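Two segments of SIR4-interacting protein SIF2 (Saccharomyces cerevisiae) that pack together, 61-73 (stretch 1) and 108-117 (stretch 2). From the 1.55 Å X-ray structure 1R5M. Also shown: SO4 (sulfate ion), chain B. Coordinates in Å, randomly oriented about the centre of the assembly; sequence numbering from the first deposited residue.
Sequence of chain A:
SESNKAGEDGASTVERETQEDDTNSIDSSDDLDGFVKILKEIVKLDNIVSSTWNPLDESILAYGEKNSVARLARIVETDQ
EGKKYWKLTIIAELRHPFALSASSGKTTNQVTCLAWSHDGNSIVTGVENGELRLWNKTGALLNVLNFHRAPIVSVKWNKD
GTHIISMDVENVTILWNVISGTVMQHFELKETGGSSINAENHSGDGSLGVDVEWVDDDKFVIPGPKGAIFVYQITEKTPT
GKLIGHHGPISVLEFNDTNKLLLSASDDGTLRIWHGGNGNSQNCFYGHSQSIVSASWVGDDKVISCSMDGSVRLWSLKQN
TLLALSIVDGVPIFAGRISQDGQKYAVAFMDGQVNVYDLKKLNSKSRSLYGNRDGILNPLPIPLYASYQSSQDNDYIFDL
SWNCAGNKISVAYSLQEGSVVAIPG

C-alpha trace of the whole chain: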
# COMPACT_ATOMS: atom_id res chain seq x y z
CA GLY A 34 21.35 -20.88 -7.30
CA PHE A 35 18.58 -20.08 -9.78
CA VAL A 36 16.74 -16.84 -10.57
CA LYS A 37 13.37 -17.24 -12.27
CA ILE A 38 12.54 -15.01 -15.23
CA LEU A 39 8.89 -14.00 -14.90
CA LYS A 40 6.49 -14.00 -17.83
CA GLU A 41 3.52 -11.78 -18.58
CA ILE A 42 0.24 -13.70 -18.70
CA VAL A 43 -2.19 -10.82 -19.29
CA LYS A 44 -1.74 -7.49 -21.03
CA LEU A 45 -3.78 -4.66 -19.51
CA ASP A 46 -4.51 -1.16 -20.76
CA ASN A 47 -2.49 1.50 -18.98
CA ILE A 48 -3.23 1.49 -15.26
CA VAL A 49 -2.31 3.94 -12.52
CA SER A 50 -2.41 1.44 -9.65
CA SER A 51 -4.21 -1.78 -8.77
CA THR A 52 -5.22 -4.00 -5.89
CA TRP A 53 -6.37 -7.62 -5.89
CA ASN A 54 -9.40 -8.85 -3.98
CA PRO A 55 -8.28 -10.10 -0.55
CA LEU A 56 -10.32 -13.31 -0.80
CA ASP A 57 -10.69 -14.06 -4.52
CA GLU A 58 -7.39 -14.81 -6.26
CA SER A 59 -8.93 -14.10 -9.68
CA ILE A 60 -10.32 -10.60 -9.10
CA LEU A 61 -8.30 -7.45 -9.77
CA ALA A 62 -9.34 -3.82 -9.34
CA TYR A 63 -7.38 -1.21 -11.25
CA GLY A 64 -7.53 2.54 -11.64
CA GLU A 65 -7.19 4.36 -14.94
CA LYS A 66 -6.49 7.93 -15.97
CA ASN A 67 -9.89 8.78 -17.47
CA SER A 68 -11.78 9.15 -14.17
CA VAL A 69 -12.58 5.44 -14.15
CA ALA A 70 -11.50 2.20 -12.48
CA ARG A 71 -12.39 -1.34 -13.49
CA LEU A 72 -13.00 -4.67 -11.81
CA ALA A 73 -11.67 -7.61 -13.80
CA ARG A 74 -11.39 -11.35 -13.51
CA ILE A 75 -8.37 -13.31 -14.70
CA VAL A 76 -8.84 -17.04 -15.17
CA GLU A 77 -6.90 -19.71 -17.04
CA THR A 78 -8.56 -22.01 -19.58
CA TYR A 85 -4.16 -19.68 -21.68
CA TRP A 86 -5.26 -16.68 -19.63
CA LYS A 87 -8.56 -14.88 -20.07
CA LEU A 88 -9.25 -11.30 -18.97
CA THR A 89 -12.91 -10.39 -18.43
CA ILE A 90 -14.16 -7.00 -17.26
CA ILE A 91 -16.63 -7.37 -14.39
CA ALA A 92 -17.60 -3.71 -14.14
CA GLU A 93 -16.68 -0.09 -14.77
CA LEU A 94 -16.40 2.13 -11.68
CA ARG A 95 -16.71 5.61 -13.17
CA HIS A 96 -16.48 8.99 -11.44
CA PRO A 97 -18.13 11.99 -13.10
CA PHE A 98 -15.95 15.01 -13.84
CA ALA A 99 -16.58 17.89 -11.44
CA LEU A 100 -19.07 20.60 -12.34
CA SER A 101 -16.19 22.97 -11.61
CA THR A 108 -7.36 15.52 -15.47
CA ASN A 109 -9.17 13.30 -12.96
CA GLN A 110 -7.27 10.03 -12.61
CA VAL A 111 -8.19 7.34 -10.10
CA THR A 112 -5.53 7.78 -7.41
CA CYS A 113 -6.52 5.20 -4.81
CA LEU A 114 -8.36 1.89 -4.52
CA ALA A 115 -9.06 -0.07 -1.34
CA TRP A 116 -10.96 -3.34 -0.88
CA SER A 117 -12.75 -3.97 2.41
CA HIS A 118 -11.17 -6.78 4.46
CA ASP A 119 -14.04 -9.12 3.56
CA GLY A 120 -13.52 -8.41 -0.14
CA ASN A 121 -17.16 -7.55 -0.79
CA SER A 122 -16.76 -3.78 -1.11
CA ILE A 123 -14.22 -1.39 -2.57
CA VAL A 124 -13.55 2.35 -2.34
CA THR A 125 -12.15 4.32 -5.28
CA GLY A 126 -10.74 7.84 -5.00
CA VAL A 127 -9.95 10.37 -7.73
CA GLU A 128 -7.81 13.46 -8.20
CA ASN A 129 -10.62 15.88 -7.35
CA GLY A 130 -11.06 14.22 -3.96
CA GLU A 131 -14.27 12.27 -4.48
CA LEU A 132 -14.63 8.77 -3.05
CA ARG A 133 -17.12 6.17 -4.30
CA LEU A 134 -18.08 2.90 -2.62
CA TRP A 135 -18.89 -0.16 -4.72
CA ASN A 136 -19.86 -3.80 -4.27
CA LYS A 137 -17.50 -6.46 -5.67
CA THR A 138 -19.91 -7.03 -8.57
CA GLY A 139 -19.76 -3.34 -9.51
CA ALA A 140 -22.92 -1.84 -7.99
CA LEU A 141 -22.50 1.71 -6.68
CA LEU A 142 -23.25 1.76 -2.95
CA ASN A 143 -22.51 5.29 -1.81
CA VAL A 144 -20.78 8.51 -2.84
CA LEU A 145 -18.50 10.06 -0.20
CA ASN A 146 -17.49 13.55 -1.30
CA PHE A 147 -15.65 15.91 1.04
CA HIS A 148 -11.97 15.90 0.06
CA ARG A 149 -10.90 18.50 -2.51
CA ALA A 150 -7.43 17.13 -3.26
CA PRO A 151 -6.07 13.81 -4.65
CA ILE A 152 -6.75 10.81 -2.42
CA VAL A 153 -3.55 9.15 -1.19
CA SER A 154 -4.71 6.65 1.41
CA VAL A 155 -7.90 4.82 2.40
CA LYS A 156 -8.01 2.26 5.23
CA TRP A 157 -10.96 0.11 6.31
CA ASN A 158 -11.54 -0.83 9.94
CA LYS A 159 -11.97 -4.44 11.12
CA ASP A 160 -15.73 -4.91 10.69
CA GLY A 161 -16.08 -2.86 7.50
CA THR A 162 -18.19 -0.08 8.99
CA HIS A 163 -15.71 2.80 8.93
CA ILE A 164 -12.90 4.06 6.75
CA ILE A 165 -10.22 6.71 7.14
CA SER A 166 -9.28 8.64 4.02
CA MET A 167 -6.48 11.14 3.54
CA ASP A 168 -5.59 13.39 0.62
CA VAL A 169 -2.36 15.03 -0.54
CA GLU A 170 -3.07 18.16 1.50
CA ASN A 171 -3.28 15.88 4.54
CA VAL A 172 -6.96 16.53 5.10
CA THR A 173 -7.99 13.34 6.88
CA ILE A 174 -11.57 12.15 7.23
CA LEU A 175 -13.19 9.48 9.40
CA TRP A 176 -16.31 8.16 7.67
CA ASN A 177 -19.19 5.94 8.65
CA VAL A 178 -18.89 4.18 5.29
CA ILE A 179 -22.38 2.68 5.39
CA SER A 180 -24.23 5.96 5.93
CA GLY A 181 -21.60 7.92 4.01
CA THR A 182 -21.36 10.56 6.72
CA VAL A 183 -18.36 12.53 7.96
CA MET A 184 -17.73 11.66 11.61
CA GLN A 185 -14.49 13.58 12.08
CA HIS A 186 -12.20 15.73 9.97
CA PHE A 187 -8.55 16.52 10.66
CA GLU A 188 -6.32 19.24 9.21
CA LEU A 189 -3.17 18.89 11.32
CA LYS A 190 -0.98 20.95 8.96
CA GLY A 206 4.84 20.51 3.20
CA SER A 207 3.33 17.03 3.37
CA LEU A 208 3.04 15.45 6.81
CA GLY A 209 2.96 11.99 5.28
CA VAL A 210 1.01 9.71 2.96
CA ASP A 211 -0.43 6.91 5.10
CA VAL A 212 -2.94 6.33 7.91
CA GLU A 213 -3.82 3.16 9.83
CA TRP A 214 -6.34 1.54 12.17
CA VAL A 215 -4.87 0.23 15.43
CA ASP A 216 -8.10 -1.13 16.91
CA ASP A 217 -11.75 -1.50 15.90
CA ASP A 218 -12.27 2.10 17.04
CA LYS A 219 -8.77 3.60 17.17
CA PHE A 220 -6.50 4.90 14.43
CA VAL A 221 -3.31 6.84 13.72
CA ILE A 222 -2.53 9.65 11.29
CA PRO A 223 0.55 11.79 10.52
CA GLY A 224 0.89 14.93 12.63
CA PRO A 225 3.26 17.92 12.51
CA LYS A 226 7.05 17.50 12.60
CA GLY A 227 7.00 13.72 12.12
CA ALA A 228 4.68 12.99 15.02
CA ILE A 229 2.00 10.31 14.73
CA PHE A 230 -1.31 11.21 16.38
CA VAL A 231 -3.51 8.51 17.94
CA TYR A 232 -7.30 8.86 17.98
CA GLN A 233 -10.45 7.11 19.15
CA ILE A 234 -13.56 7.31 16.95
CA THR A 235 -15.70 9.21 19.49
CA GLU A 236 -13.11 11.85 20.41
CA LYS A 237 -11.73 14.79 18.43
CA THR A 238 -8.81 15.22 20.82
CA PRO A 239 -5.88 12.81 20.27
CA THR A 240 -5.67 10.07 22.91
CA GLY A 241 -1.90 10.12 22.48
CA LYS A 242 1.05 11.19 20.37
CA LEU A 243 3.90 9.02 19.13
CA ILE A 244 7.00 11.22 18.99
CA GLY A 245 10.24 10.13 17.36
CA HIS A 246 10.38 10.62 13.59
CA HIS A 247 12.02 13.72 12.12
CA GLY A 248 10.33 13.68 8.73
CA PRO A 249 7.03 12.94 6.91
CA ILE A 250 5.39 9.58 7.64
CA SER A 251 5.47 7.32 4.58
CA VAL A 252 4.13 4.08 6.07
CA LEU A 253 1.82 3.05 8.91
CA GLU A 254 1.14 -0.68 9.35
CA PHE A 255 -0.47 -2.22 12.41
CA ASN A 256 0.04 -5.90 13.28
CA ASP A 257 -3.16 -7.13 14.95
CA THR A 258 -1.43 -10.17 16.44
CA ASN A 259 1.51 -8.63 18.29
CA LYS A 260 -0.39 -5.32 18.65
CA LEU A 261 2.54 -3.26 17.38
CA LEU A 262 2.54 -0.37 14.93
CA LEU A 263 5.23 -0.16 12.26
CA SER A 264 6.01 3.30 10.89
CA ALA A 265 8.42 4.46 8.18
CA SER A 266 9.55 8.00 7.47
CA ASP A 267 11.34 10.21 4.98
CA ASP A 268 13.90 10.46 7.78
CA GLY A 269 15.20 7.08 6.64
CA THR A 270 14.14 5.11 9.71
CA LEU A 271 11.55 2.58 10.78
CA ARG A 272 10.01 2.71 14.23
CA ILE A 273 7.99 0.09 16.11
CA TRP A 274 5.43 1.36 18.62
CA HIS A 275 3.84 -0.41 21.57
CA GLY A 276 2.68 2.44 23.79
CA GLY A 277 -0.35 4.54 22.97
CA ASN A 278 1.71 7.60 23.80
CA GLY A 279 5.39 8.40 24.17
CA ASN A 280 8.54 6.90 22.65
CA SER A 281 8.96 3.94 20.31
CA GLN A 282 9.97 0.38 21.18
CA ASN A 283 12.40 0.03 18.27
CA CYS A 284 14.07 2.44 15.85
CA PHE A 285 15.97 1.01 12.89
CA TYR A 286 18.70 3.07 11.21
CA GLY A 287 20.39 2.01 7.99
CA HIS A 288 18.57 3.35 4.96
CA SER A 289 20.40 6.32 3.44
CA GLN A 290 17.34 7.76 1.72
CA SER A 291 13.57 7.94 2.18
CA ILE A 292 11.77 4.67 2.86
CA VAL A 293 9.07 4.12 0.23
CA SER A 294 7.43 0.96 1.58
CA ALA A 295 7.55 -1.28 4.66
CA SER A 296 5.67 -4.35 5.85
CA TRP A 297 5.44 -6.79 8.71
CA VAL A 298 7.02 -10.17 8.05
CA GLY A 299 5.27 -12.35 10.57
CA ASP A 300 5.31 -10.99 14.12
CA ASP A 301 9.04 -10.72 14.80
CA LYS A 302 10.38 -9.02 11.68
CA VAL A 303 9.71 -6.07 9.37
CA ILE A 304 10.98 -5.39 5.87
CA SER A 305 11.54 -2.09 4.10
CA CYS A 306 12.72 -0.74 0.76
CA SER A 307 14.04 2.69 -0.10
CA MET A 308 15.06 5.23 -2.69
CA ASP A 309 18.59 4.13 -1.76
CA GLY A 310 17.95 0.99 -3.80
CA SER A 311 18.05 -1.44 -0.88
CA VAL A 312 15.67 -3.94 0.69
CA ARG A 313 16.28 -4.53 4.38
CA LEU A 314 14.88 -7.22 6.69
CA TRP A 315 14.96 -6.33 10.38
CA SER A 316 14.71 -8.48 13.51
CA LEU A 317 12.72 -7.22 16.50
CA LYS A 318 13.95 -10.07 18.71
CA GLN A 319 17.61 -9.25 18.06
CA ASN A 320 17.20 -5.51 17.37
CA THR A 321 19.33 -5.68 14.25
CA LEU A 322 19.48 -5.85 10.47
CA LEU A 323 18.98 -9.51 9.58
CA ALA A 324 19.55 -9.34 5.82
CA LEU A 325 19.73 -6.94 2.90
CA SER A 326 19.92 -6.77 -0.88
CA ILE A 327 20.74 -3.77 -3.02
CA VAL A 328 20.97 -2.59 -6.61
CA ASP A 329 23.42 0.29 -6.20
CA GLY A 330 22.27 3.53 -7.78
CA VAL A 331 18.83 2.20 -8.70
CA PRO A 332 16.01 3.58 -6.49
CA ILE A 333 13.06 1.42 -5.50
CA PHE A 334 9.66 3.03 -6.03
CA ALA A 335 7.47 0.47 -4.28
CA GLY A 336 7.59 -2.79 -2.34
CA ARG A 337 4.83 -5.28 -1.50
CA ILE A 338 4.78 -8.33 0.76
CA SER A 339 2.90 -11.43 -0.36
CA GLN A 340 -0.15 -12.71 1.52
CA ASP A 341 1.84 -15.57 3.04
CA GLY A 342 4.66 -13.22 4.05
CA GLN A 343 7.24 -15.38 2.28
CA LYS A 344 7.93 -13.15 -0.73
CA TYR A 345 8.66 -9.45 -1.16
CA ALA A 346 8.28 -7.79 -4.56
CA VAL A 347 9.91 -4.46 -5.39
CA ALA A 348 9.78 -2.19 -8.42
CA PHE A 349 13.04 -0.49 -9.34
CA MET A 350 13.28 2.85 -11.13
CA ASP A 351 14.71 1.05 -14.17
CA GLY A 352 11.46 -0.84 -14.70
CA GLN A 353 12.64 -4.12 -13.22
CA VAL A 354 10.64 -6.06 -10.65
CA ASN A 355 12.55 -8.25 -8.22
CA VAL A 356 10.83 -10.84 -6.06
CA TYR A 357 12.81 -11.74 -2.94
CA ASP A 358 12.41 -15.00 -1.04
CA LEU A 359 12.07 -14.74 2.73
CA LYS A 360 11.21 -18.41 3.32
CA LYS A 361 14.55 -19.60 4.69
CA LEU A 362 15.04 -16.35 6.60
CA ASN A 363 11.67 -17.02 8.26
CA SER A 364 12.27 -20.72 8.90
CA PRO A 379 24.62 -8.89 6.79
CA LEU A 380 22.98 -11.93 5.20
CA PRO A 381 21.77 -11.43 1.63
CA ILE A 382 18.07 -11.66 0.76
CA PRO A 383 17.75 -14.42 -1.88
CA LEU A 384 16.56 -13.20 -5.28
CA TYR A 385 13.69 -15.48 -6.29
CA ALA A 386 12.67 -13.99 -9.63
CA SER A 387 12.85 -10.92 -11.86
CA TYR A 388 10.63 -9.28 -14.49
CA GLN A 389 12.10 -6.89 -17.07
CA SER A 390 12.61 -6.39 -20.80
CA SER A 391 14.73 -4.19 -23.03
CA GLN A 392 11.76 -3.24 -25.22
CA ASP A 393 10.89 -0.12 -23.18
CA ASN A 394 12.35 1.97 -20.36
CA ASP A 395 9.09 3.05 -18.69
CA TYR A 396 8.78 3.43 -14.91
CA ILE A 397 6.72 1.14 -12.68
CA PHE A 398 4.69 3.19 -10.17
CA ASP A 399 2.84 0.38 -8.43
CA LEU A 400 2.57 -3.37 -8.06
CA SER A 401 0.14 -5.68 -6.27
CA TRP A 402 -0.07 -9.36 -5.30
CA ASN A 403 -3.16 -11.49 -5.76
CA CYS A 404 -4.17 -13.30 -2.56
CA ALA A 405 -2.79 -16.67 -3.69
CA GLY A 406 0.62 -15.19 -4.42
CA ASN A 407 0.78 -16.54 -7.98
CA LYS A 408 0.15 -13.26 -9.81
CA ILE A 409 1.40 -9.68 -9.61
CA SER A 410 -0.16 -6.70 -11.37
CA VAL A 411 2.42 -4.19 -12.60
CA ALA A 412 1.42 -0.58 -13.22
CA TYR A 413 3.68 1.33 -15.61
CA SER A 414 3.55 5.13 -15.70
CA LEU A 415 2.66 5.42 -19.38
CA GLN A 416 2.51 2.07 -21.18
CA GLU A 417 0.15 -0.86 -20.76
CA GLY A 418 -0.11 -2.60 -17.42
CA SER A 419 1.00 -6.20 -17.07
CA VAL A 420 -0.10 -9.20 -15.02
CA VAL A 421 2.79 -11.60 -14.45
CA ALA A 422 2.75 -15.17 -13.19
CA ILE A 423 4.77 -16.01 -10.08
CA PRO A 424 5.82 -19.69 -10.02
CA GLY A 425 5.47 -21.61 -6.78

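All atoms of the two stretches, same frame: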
# COMPACT_ATOMS: atom_id res chain seq x y z
N LEU A 61 -9.20 -8.60 -9.83
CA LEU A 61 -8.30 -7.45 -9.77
C LEU A 61 -9.07 -6.15 -9.98
O LEU A 61 -9.96 -6.07 -10.82
CB LEU A 61 -7.23 -7.58 -10.86
CG LEU A 61 -6.26 -6.41 -11.07
CD1 LEU A 61 -5.39 -6.23 -9.84
CD2 LEU A 61 -5.39 -6.67 -12.30
N ALA A 62 -8.73 -5.14 -9.19
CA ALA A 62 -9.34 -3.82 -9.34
C ALA A 62 -8.21 -2.91 -9.79
O ALA A 62 -7.13 -2.93 -9.21
CB ALA A 62 -9.90 -3.33 -8.01
N TYR A 63 -8.43 -2.11 -10.83
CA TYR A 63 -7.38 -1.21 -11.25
C TYR A 63 -7.91 0.16 -11.63
O TYR A 63 -9.01 0.29 -12.16
CB TYR A 63 -6.56 -1.83 -12.40
CG TYR A 63 -7.30 -2.14 -13.68
CD1 TYR A 63 -7.66 -1.12 -14.56
CD2 TYR A 63 -7.60 -3.45 -14.04
CE1 TYR A 63 -8.27 -1.40 -15.78
CE2 TYR A 63 -8.21 -3.74 -15.26
CZ TYR A 63 -8.54 -2.71 -16.12
OH TYR A 63 -9.12 -2.99 -17.34
N GLY A 64 -7.12 1.18 -11.32
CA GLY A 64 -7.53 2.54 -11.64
C GLY A 64 -6.93 3.02 -12.94
O GLY A 64 -5.80 2.65 -13.28
N GLU A 65 -7.67 3.84 -13.67
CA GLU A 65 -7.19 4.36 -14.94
C GLU A 65 -7.18 5.88 -14.90
O GLU A 65 -7.68 6.50 -13.96
CB GLU A 65 -8.06 3.84 -16.08
CG GLU A 65 -8.09 2.32 -16.16
CD GLU A 65 -9.06 1.80 -17.19
OE1 GLU A 65 -8.81 1.98 -18.40
OE2 GLU A 65 -10.09 1.22 -16.79
N LYS A 66 -6.60 6.49 -15.93
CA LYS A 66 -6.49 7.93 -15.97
C LYS A 66 -7.76 8.70 -16.32
O LYS A 66 -7.91 9.85 -15.90
CB LYS A 66 -5.35 8.33 -16.91
CG LYS A 66 -4.00 7.78 -16.45
CD LYS A 66 -2.85 8.15 -17.39
CE LYS A 66 -1.53 7.61 -16.85
NZ LYS A 66 -0.39 7.85 -17.78
N ASN A 67 -8.67 8.09 -17.07
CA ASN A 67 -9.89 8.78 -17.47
C ASN A 67 -11.05 8.74 -16.47
O ASN A 67 -12.17 8.38 -16.82
CB ASN A 67 -10.37 8.25 -18.83
CG ASN A 67 -11.46 9.13 -19.44
OD1 ASN A 67 -11.38 10.35 -19.38
ND2 ASN A 67 -12.46 8.50 -20.03
N SER A 68 -10.76 9.09 -15.22
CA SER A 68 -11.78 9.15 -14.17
C SER A 68 -12.59 7.86 -14.09
O SER A 68 -13.81 7.88 -13.92
CB SER A 68 -12.71 10.34 -14.44
OG SER A 68 -13.39 10.76 -13.27
N VAL A 69 -11.91 6.72 -14.19
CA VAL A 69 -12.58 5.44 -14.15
C VAL A 69 -11.65 4.33 -13.66
O VAL A 69 -10.44 4.37 -13.89
CB VAL A 69 -13.12 5.05 -15.56
CG1 VAL A 69 -11.96 4.85 -16.53
CG2 VAL A 69 -13.97 3.80 -15.47
N ALA A 70 -12.23 3.36 -12.96
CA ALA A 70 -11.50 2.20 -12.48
C ALA A 70 -12.29 1.02 -13.00
O ALA A 70 -13.44 1.17 -13.41
CB ALA A 70 -11.46 2.18 -10.95
N ARG A 71 -11.69 -0.16 -13.01
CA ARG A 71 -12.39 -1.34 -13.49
C ARG A 71 -12.13 -2.54 -12.61
O ARG A 71 -11.09 -2.65 -11.96
CB ARG A 71 -11.96 -1.66 -14.93
CG ARG A 71 -12.62 -0.79 -15.99
CD ARG A 71 -12.22 -1.21 -17.40
NE ARG A 71 -13.14 -0.69 -18.42
CZ ARG A 71 -13.13 0.56 -18.87
NH1 ARG A 71 -12.25 1.44 -18.41
NH2 ARG A 71 -14.02 0.94 -19.78
N LEU A 72 -13.12 -3.43 -12.56
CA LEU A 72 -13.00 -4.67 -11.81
C LEU A 72 -12.87 -5.71 -12.91
O LEU A 72 -13.63 -5.70 -13.87
CB LEU A 72 -14.25 -4.92 -10.96
CG LEU A 72 -14.51 -3.90 -9.85
CD1 LEU A 72 -15.73 -4.34 -9.04
CD2 LEU A 72 -13.29 -3.79 -8.94
N ALA A 73 -11.88 -6.59 -12.79
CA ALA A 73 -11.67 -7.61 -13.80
C ALA A 73 -11.37 -8.96 -13.19
O ALA A 73 -10.90 -9.06 -12.05
CB ALA A 73 -10.53 -7.20 -14.72
N THR A 108 -7.58 16.95 -15.68
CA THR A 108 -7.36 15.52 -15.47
C THR A 108 -7.98 15.06 -14.15
O THR A 108 -7.93 15.78 -13.15
CB THR A 108 -5.86 15.18 -15.45
OG1 THR A 108 -5.69 13.76 -15.35
CG2 THR A 108 -5.17 15.85 -14.27
N ASN A 109 -8.56 13.87 -14.16
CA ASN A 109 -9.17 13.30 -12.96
C ASN A 109 -8.90 11.80 -12.93
O ASN A 109 -9.80 10.99 -13.16
CB ASN A 109 -10.68 13.57 -12.95
CG ASN A 109 -11.31 13.40 -11.57
OD1 ASN A 109 -10.78 13.89 -10.57
ND2 ASN A 109 -12.44 12.70 -11.52
N GLN A 110 -7.66 11.44 -12.66
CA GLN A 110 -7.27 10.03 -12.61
C GLN A 110 -7.72 9.39 -11.30
O GLN A 110 -7.95 10.08 -10.31
CB GLN A 110 -5.75 9.89 -12.72
CG GLN A 110 -5.09 10.68 -13.84
CD GLN A 110 -3.60 10.39 -13.97
OE1 GLN A 110 -2.97 9.88 -13.03
NE2 GLN A 110 -3.03 10.73 -15.12
N VAL A 111 -7.86 8.07 -11.31
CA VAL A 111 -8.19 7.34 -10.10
C VAL A 111 -6.84 7.26 -9.39
O VAL A 111 -5.86 6.78 -9.97
CB VAL A 111 -8.73 5.94 -10.41
CG1 VAL A 111 -8.80 5.11 -9.13
CG2 VAL A 111 -10.11 6.04 -11.03
N THR A 112 -6.78 7.74 -8.16
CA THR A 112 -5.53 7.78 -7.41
C THR A 112 -5.43 6.80 -6.25
O THR A 112 -4.36 6.65 -5.64
CB THR A 112 -5.29 9.18 -6.83
OG1 THR A 112 -6.36 9.50 -5.93
CG2 THR A 112 -5.23 10.22 -7.94
N CYS A 113 -6.52 6.12 -5.94
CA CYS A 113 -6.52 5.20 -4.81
C CYS A 113 -7.65 4.19 -4.91
O CYS A 113 -8.76 4.53 -5.33
CB CYS A 113 -6.64 6.02 -3.52
SG CYS A 113 -6.47 5.12 -1.95
N LEU A 114 -7.36 2.95 -4.54
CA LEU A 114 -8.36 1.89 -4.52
C LEU A 114 -8.12 1.07 -3.25
O LEU A 114 -6.97 0.79 -2.90
CB LEU A 114 -8.25 0.96 -5.74
CG LEU A 114 -8.42 1.61 -7.11
CD1 LEU A 114 -7.06 2.05 -7.62
CD2 LEU A 114 -9.06 0.63 -8.08
N ALA A 115 -9.20 0.70 -2.57
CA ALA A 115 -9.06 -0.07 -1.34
C ALA A 115 -10.23 -1.02 -1.11
O ALA A 115 -11.36 -0.58 -0.91
CB ALA A 115 -8.92 0.87 -0.14
N TRP A 116 -9.95 -2.31 -1.14
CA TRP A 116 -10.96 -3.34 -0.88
C TRP A 116 -11.21 -3.42 0.62
O TRP A 116 -10.31 -3.16 1.42
CB TRP A 116 -10.49 -4.73 -1.30
CG TRP A 116 -10.41 -4.99 -2.76
CD1 TRP A 116 -9.28 -5.00 -3.54
CD2 TRP A 116 -11.49 -5.35 -3.62
NE1 TRP A 116 -9.60 -5.36 -4.82
CE2 TRP A 116 -10.95 -5.58 -4.90
CE3 TRP A 116 -12.87 -5.51 -3.42
CZ2 TRP A 116 -11.75 -5.95 -5.99
CZ3 TRP A 116 -13.66 -5.88 -4.51
CH2 TRP A 116 -13.09 -6.09 -5.78
N SER A 117 -12.43 -3.78 1.00
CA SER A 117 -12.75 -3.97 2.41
C SER A 117 -12.07 -5.30 2.76
O SER A 117 -11.76 -6.10 1.87
CB SER A 117 -14.26 -4.07 2.61
OG SER A 117 -14.80 -5.14 1.87
S SO4 B . -13.00 4.52 -20.87
O1 SO4 B . -13.09 5.82 -20.18
O2 SO4 B . -12.72 4.74 -22.30
O3 SO4 B . -11.91 3.71 -20.27
O4 SO4 B . -14.27 3.78 -20.73
O HOH W 1 -7.79 12.48 -16.39

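The most unusual feature of this contact is how closely Val111 sits against a backbone that has no side chain to offer. Its CB lies 3.8 Å from the CA of Gly64, and a CB on Gly64, pointing toward stretch 2, would fall about 2.7 Å from CG1 of Val111, a clash. Glycine therefore leaves the room that the valine fills, while Val111 CG2 reaches 3.3 Å from the carbonyl O of Val69.

Stretch 1 is a hairpin: the strand that begins before Leu61 and the strand from Val69 onward are joined by backbone hydrogen bonds such as Tyr63 N to Arg71 O (2.9 Å). Ala62 and Ala70 point toward stretch 2, Gly64 adds no side chain, and their small size lets larger residues from strand 111-116 approach. Leu114 places CD2 4.0 Å from the CB of Ala62 and 4.0 Å from the CB of Ala70, bridging the two hairpin strands. Farther along, the Trp116 ring swings nearer, its CZ2 3.8 Å from Ala62 CB and its CH2 3.9 Å from Leu72 CD2. Thr112, Cys113 and Ala115 point away from the hairpin; strict strand alternation is interrupted at Thr112 and Cys113, so Val111 and Leu114, three residues apart, both point toward it.

Polar contacts gather at the turn. Val111 N donates a nearly straight hydrogen bond to Glu65 O (3.1 Å, 174°), fixing the start of the strand. Asn109 ND2 donates to Ser68 OG at 2.8 Å, so the two buried polar side chains are paired across the contact, with further hydrogen bonds elsewhere in the structure. One water links Lys66 O, Asn109 N and Thr108 OG1, each 2.7 Å from its oxygen.

Outside the interface, Arg71 points away from stretch 2; its NH1 forms a salt bridge with Glu65 OE2 (2.7 Å) and also donates to sulfate O3 (3.0 Å), an ion probably from the crystallisation liquor. Altogether the two stretches bury 596 Å², counting both sides.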